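Local coordinates for ferritin like protein (PDB 3HL1), which is of uncharacterised function but belongs to the ferritin-like family of helical proteins and probably binds metal, as many of its relatives do, at residues A[106-114]-A[240-250]. Sequence-based numbering, arbitrary orientation.
Sequences ELGPLDLTR and IRRMPNWPGVY
An apolar pocket at the capped start of helix 112-121 takes in Leu110, packed against the chain that leaves helix 233-242. CG of Leu110, anti to the backbone N (chi1 -178°) and beside the carbonyl carbon, comes 4.0 Å from CE3 of Trp246. From there the branches part: CD1 meets CG2 of Ile240 at 4.1 Å, while CD2 lies 3.8 Å from CD of Pro247, the two side chains crossing at about a right angle. Nearer the backbone, CB of Leu110 touches CG1 of Val249 at 3.8 Å. A branched leucine suits this place, since it reaches several walls at once; Val32 and Ile47, from helices 8-35 and 42-67 of the ferritin-like helical fold, also touch it. Trp246 suits its place by being wide and flat: its benzo edge reaches both backbone, with CZ3 3.3 Å from C of Asp111, near the ring plane, and side chains, with CH2 4.2 Å from CD1 of Leu112. Its NE1 turns back to O of Met243 in a weak hydrogen bond. Asp111 is the N-cap, OD1 accepting from N of Arg114, and its carboxylate is held in rotation by a side-on salt bridge, Arg114 NE to OD1 and NH2 to the syn lone pair of OD2 (3.0 Å, 172°).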
ATOM      1  N   GLU A 106      -8.076 -11.974  -2.676  1.00 29.41           N
ATOM      2  CA  GLU A 106      -7.158 -13.032  -3.019  1.00 27.40           C
ATOM      3  C   GLU A 106      -6.284 -12.603  -4.136  1.00 29.19           C
ATOM      4  O   GLU A 106      -6.713 -11.910  -5.054  1.00 26.40           O
ATOM      5  CB  GLU A 106      -7.886 -14.301  -3.424  1.00 32.15           C
ATOM      6  CG  GLU A 106      -8.769 -14.858  -2.334  1.00 30.16           C
ATOM      7  CD  GLU A 106      -9.451 -16.146  -2.817  1.00 44.06           C
ATOM      8  OE1 GLU A 106      -8.938 -16.841  -3.705  1.00 52.27           O
ATOM      9  OE2 GLU A 106     -10.509 -16.456  -2.304  1.00 47.09           O
ATOM     10  N   LEU A 107      -5.040 -13.051  -4.072  1.00 28.69           N
ATOM     11  CA  LEU A 107      -4.053 -12.710  -5.075  1.00 29.24           C
ATOM     12  C   LEU A 107      -4.347 -13.418  -6.414  1.00 30.56           C
ATOM     13  O   LEU A 107      -4.836 -14.530  -6.395  1.00 30.06           O
ATOM     14  CB  LEU A 107      -2.687 -13.143  -4.545  1.00 34.54           C
ATOM     15  CG  LEU A 107      -2.221 -12.437  -3.280  1.00 29.51           C
ATOM     16  CD1 LEU A 107      -0.856 -13.025  -2.826  1.00 29.10           C
ATOM     17  CD2 LEU A 107      -2.081 -10.936  -3.440  1.00 24.26           C
ATOM     18  N   GLY A 108      -4.021 -12.769  -7.550  1.00 29.38           N
ATOM     19  CA  GLY A 108      -4.247 -13.323  -8.864  1.00 30.27           C
ATOM     20  C   GLY A 108      -3.585 -12.484  -9.947  1.00 29.25           C
ATOM     21  O   GLY A 108      -2.839 -11.538  -9.629  1.00 27.49           O
ATOM     22  N   PRO A 109      -3.820 -12.845 -11.230  1.00 30.05           N
ATOM     23  CA  PRO A 109      -3.172 -12.195 -12.337  1.00 27.45           C
ATOM     24  C   PRO A 109      -3.931 -10.936 -12.740  1.00 27.66           C
ATOM     25  O   PRO A 109      -4.881 -10.531 -12.048  1.00 27.23           O
ATOM     26  CB  PRO A 109      -3.226 -13.262 -13.442  1.00 28.27           C
ATOM     27  CG  PRO A 109      -4.505 -13.944 -13.194  1.00 31.68           C
ATOM     28  CD  PRO A 109      -4.676 -13.952 -11.683  1.00 25.20           C
ATOM     29  N   LEU A 110      -3.476 -10.297 -13.817  1.00 29.34           N
ATOM     30  CA  LEU A 110      -4.217  -9.181 -14.401  1.00 27.47           C
ATOM     31  C   LEU A 110      -5.512  -9.775 -14.996  1.00 31.68           C
ATOM     32  O   LEU A 110      -5.534 -10.212 -16.099  1.00 29.68           O
ATOM     33  CB  LEU A 110      -3.402  -8.501 -15.483  1.00 29.96           C
ATOM     34  CG  LEU A 110      -4.163  -7.298 -16.078  1.00 34.49           C
ATOM     35  CD1 LEU A 110      -4.159  -6.118 -15.055  1.00 34.87           C
ATOM     36  CD2 LEU A 110      -3.490  -6.896 -17.409  1.00 33.14           C
ATOM     37  N   ASP A 111      -6.568  -9.845 -14.210  1.00 31.85           N
ATOM     38  CA  ASP A 111      -7.887 -10.242 -14.716  1.00 32.71           C
ATOM     39  C   ASP A 111      -8.918  -9.257 -14.174  1.00 31.04           C
ATOM     40  O   ASP A 111      -8.596  -8.393 -13.357  1.00 27.82           O
ATOM     41  CB  ASP A 111      -8.213 -11.688 -14.360  1.00 30.58           C
ATOM     42  CG  ASP A 111      -8.203 -11.958 -12.836  1.00 36.11           C
ATOM     43  OD1 ASP A 111      -8.250 -11.004 -12.028  1.00 28.86           O
ATOM     44  OD2 ASP A 111      -8.163 -13.141 -12.443  1.00 30.81           O
ATOM     45  N   LEU A 112     -10.149  -9.369 -14.619  1.00 32.23           N
ATOM     46  CA  LEU A 112     -11.181  -8.413 -14.183  1.00 32.86           C
ATOM     47  C   LEU A 112     -11.316  -8.295 -12.671  1.00 28.54           C
ATOM     48  O   LEU A 112     -11.415  -7.191 -12.121  1.00 26.09           O
ATOM     49  CB  LEU A 112     -12.525  -8.763 -14.834  1.00 34.81           C
ATOM     50  CG  LEU A 112     -13.601  -7.696 -14.590  1.00 41.23           C
ATOM     51  CD1 LEU A 112     -13.125  -6.292 -15.036  1.00 40.75           C
ATOM     52  CD2 LEU A 112     -14.904  -8.095 -15.272  1.00 32.89           C
ATOM     53  N   THR A 113     -11.331  -9.440 -12.005  1.00 29.84           N
ATOM     54  CA  THR A 113     -11.460  -9.514 -10.561  1.00 31.03           C
ATOM     55  C   THR A 113     -10.367  -8.677  -9.850  1.00 31.96           C
ATOM     56  O   THR A 113     -10.661  -7.928  -8.927  1.00 29.65           O
ATOM     57  CB  THR A 113     -11.389 -10.987 -10.054  1.00 34.85           C
ATOM     58  OG1 THR A 113     -12.471 -11.736 -10.623  1.00 37.65           O
ATOM     59  CG2 THR A 113     -11.552 -11.055  -8.502  1.00 29.06           C
ATOM     60  N   ARG A 114      -9.122  -8.819 -10.295  1.00 28.05           N
ATOM     61  CA  ARG A 114      -7.988  -8.068  -9.726  1.00 28.92           C
ATOM     62  C   ARG A 114      -8.015  -6.586 -10.115  1.00 31.29           C
ATOM     63  O   ARG A 114      -7.774  -5.745  -9.282  1.00 28.82           O
ATOM     64  CB  ARG A 114      -6.649  -8.697 -10.107  1.00 28.68           C
ATOM     65  CG  ARG A 114      -5.991  -9.586  -9.050  1.00 27.60           C
ATOM     66  CD  ARG A 114      -6.965 -10.554  -8.335  1.00 25.67           C
ATOM     67  NE  ARG A 114      -7.467 -11.622  -9.185  1.00 31.36           N
ATOM     68  CZ  ARG A 114      -8.020 -12.726  -8.707  1.00 30.33           C
ATOM     69  NH1 ARG A 114      -8.107 -12.965  -7.415  1.00 29.54           N
ATOM     70  NH2 ARG A 114      -8.525 -13.594  -9.514  1.00 31.89           N
ATOM     71  N   ILE A 240      -7.246   0.804 -17.260  1.00 37.97           N
ATOM     72  CA  ILE A 240      -6.954  -0.588 -17.568  1.00 38.32           C
ATOM     73  C   ILE A 240      -8.250  -1.374 -17.589  1.00 39.06           C
ATOM     74  O   ILE A 240      -8.460  -2.186 -18.487  1.00 40.10           O
ATOM     75  CB  ILE A 240      -5.945  -1.225 -16.556  1.00 35.30           C
ATOM     76  CG1 ILE A 240      -4.566  -0.561 -16.681  1.00 36.88           C
ATOM     77  CG2 ILE A 240      -5.824  -2.728 -16.773  1.00 38.24           C
ATOM     78  CD1 ILE A 240      -3.622  -0.808 -15.484  1.00 34.95           C
ATOM     79  N   ARG A 241      -9.121  -1.117 -16.612  1.00 38.41           N
ATOM     80  CA  ARG A 241     -10.404  -1.831 -16.512  1.00 38.49           C
ATOM     81  C   ARG A 241     -11.236  -1.718 -17.792  1.00 41.53           C
ATOM     82  O   ARG A 241     -11.936  -2.665 -18.165  1.00 40.78           O
ATOM     83  CB  ARG A 241     -11.224  -1.309 -15.333  1.00 34.48           C
ATOM     84  CG  ARG A 241     -12.465  -2.128 -14.988  1.00 35.92           C
ATOM     85  CD  ARG A 241     -13.192  -1.445 -13.821  1.00 39.58           C
ATOM     86  NE  ARG A 241     -13.672  -0.095 -14.189  1.00 51.44           N
ATOM     87  CZ  ARG A 241     -14.903   0.209 -14.645  1.00 52.12           C
ATOM     88  NH1 ARG A 241     -15.846  -0.725 -14.785  1.00 42.95           N
ATOM     89  NH2 ARG A 241     -15.221   1.469 -14.949  1.00 50.06           N
ATOM     90  N   ARG A 242     -11.125  -0.557 -18.444  1.00 45.50           N
ATOM     91  CA  ARG A 242     -11.875  -0.213 -19.661  1.00 47.04           C
ATOM     92  C   ARG A 242     -11.246  -0.621 -20.987  1.00 47.94           C
ATOM     93  O   ARG A 242     -11.909  -0.522 -21.998  1.00 48.51           O
ATOM     94  CB  ARG A 242     -12.121   1.292 -19.710  1.00 47.70           C
ATOM     95  CG  ARG A 242     -12.979   1.817 -18.584  1.00 53.26           C
ATOM     96  CD  ARG A 242     -12.946   3.347 -18.572  1.00 63.37           C
ATOM     97  NE  ARG A 242     -13.715   3.911 -17.466  1.00 65.75           N
ATOM     98  CZ  ARG A 242     -15.047   3.993 -17.425  1.00 68.26           C
ATOM     99  NH1 ARG A 242     -15.800   3.578 -18.443  1.00 69.07           N
ATOM    100  NH2 ARG A 242     -15.637   4.520 -16.354  1.00 68.33           N
HETATM  101  N   MSE A 243     -10.006  -1.096 -20.998  1.00 47.81           N
HETATM  102  CA  MSE A 243      -9.348  -1.458 -22.255  1.00 48.87           C
HETATM  103  C   MSE A 243     -10.016  -2.604 -22.991  1.00 48.74           C
HETATM  104  O   MSE A 243     -10.477  -3.556 -22.359  1.00 47.65           O
HETATM  105  CB  MSE A 243      -7.921  -1.897 -22.013  1.00 48.67           C
HETATM  106  CG  MSE A 243      -7.028  -0.807 -21.524  1.00 51.20           C
HETATM  107 SE   MSE A 243      -5.239  -1.537 -21.116  0.75 47.89          SE
HETATM  108  CE  MSE A 243      -5.660  -3.360 -20.732  1.00 46.74           C
ATOM    109  N   PRO A 244     -10.042  -2.529 -24.343  1.00 50.77           N
ATOM    110  CA  PRO A 244     -10.546  -3.665 -25.132  1.00 50.75           C
ATOM    111  C   PRO A 244      -9.622  -4.898 -25.141  1.00 51.35           C
ATOM    112  O   PRO A 244     -10.110  -6.034 -25.143  1.00 53.42           O
ATOM    113  CB  PRO A 244     -10.692  -3.091 -26.554  1.00 50.38           C
ATOM    114  CG  PRO A 244     -10.101  -1.730 -26.535  1.00 48.03           C
ATOM    115  CD  PRO A 244      -9.650  -1.375 -25.182  1.00 49.73           C
ATOM    116  N   ASN A 245      -8.311  -4.690 -25.149  1.00 49.86           N
ATOM    117  CA  ASN A 245      -7.389  -5.822 -25.353  1.00 54.02           C
ATOM    118  C   ASN A 245      -6.335  -5.968 -24.263  1.00 52.54           C
ATOM    119  O   ASN A 245      -5.304  -5.278 -24.273  1.00 55.35           O
ATOM    120  CB  ASN A 245      -6.704  -5.699 -26.713  1.00 53.46           C
ATOM    121  CG  ASN A 245      -7.700  -5.644 -27.852  1.00 60.88           C
ATOM    122  OD1 ASN A 245      -8.338  -6.652 -28.193  1.00 58.45           O
ATOM    123  ND2 ASN A 245      -7.869  -4.444 -28.426  1.00 58.57           N
ATOM    124  N   TRP A 246      -6.582  -6.881 -23.336  1.00 49.92           N
ATOM    125  CA  TRP A 246      -5.660  -7.060 -22.198  1.00 47.75           C
ATOM    126  C   TRP A 246      -4.517  -7.935 -22.622  1.00 43.47           C
ATOM    127  O   TRP A 246      -4.716  -8.833 -23.424  1.00 38.85           O
ATOM    128  CB  TRP A 246      -6.372  -7.661 -21.011  1.00 46.42           C
ATOM    129  CG  TRP A 246      -7.343  -6.707 -20.404  1.00 52.07           C
ATOM    130  CD1 TRP A 246      -7.966  -5.628 -21.015  1.00 55.76           C
ATOM    131  CD2 TRP A 246      -7.875  -6.775 -19.092  1.00 44.90           C
ATOM    132  NE1 TRP A 246      -8.824  -5.018 -20.134  1.00 59.66           N
ATOM    133  CE2 TRP A 246      -8.786  -5.703 -18.947  1.00 53.63           C
ATOM    134  CE3 TRP A 246      -7.685  -7.644 -18.022  1.00 46.84           C
ATOM    135  CZ2 TRP A 246      -9.489  -5.482 -17.770  1.00 49.62           C
ATOM    136  CZ3 TRP A 246      -8.366  -7.409 -16.860  1.00 51.11           C
ATOM    137  CH2 TRP A 246      -9.272  -6.345 -16.745  1.00 49.01           C
ATOM    138  N   PRO A 247      -3.310  -7.668 -22.096  1.00 42.12           N
ATOM    139  CA  PRO A 247      -2.160  -8.465 -22.503  1.00 40.25           C
ATOM    140  C   PRO A 247      -2.256  -9.887 -21.949  1.00 39.46           C
ATOM    141  O   PRO A 247      -2.964 -10.131 -20.956  1.00 40.21           O
ATOM    142  CB  PRO A 247      -0.972  -7.714 -21.875  1.00 43.03           C
ATOM    143  CG  PRO A 247      -1.550  -7.014 -20.679  1.00 38.87           C
ATOM    144  CD  PRO A 247      -2.947  -6.626 -21.115  1.00 41.79           C
ATOM    145  N   GLY A 248      -1.498 -10.799 -22.550  1.00 35.49           N
ATOM    146  CA  GLY A 248      -1.432 -12.187 -22.076  1.00 36.43           C
ATOM    147  C   GLY A 248      -0.822 -12.252 -20.680  1.00 33.62           C
ATOM    148  O   GLY A 248       0.070 -11.456 -20.361  1.00 32.02           O
ATOM    149  N   VAL A 249      -1.351 -13.150 -19.863  1.00 36.00           N
ATOM    150  CA  VAL A 249      -0.878 -13.343 -18.505  1.00 37.05           C
ATOM    151  C   VAL A 249      -0.462 -14.797 -18.275  1.00 38.15           C
ATOM    152  O   VAL A 249      -0.962 -15.732 -18.932  1.00 35.98           O
ATOM    153  CB  VAL A 249      -1.932 -12.941 -17.458  1.00 38.26           C
ATOM    154  CG1 VAL A 249      -2.370 -11.459 -17.701  1.00 29.07           C
ATOM    155  CG2 VAL A 249      -3.113 -13.896 -17.489  1.00 39.12           C
ATOM    156  N   TYR A 250       0.471 -14.987 -17.348  1.00 33.83           N
ATOM    157  CA  TYR A 250       0.819 -16.292 -16.917  1.00 31.17           C
ATOM    158  C   TYR A 250      -0.366 -16.902 -16.209  1.00 34.52           C
ATOM    159  O   TYR A 250      -1.220 -16.234 -15.641  1.00 35.23           O
ATOM    160  CB  TYR A 250       2.006 -16.300 -15.960  1.00 31.86           C
ATOM    161  CG  TYR A 250       3.253 -15.829 -16.569  1.00 31.84           C
ATOM    162  CD1 TYR A 250       3.966 -16.649 -17.456  1.00 31.06           C
ATOM    163  CD2 TYR A 250       3.740 -14.552 -16.297  1.00 32.26           C
ATOM    164  CE1 TYR A 250       5.161 -16.200 -18.061  1.00 31.47           C
ATOM    165  CE2 TYR A 250       4.901 -14.095 -16.908  1.00 26.16           C
ATOM    166  CZ  TYR A 250       5.598 -14.928 -17.794  1.00 29.66           C
ATOM    167  OH  TYR A 250       6.764 -14.437 -18.353  1.00 32.66           O
TER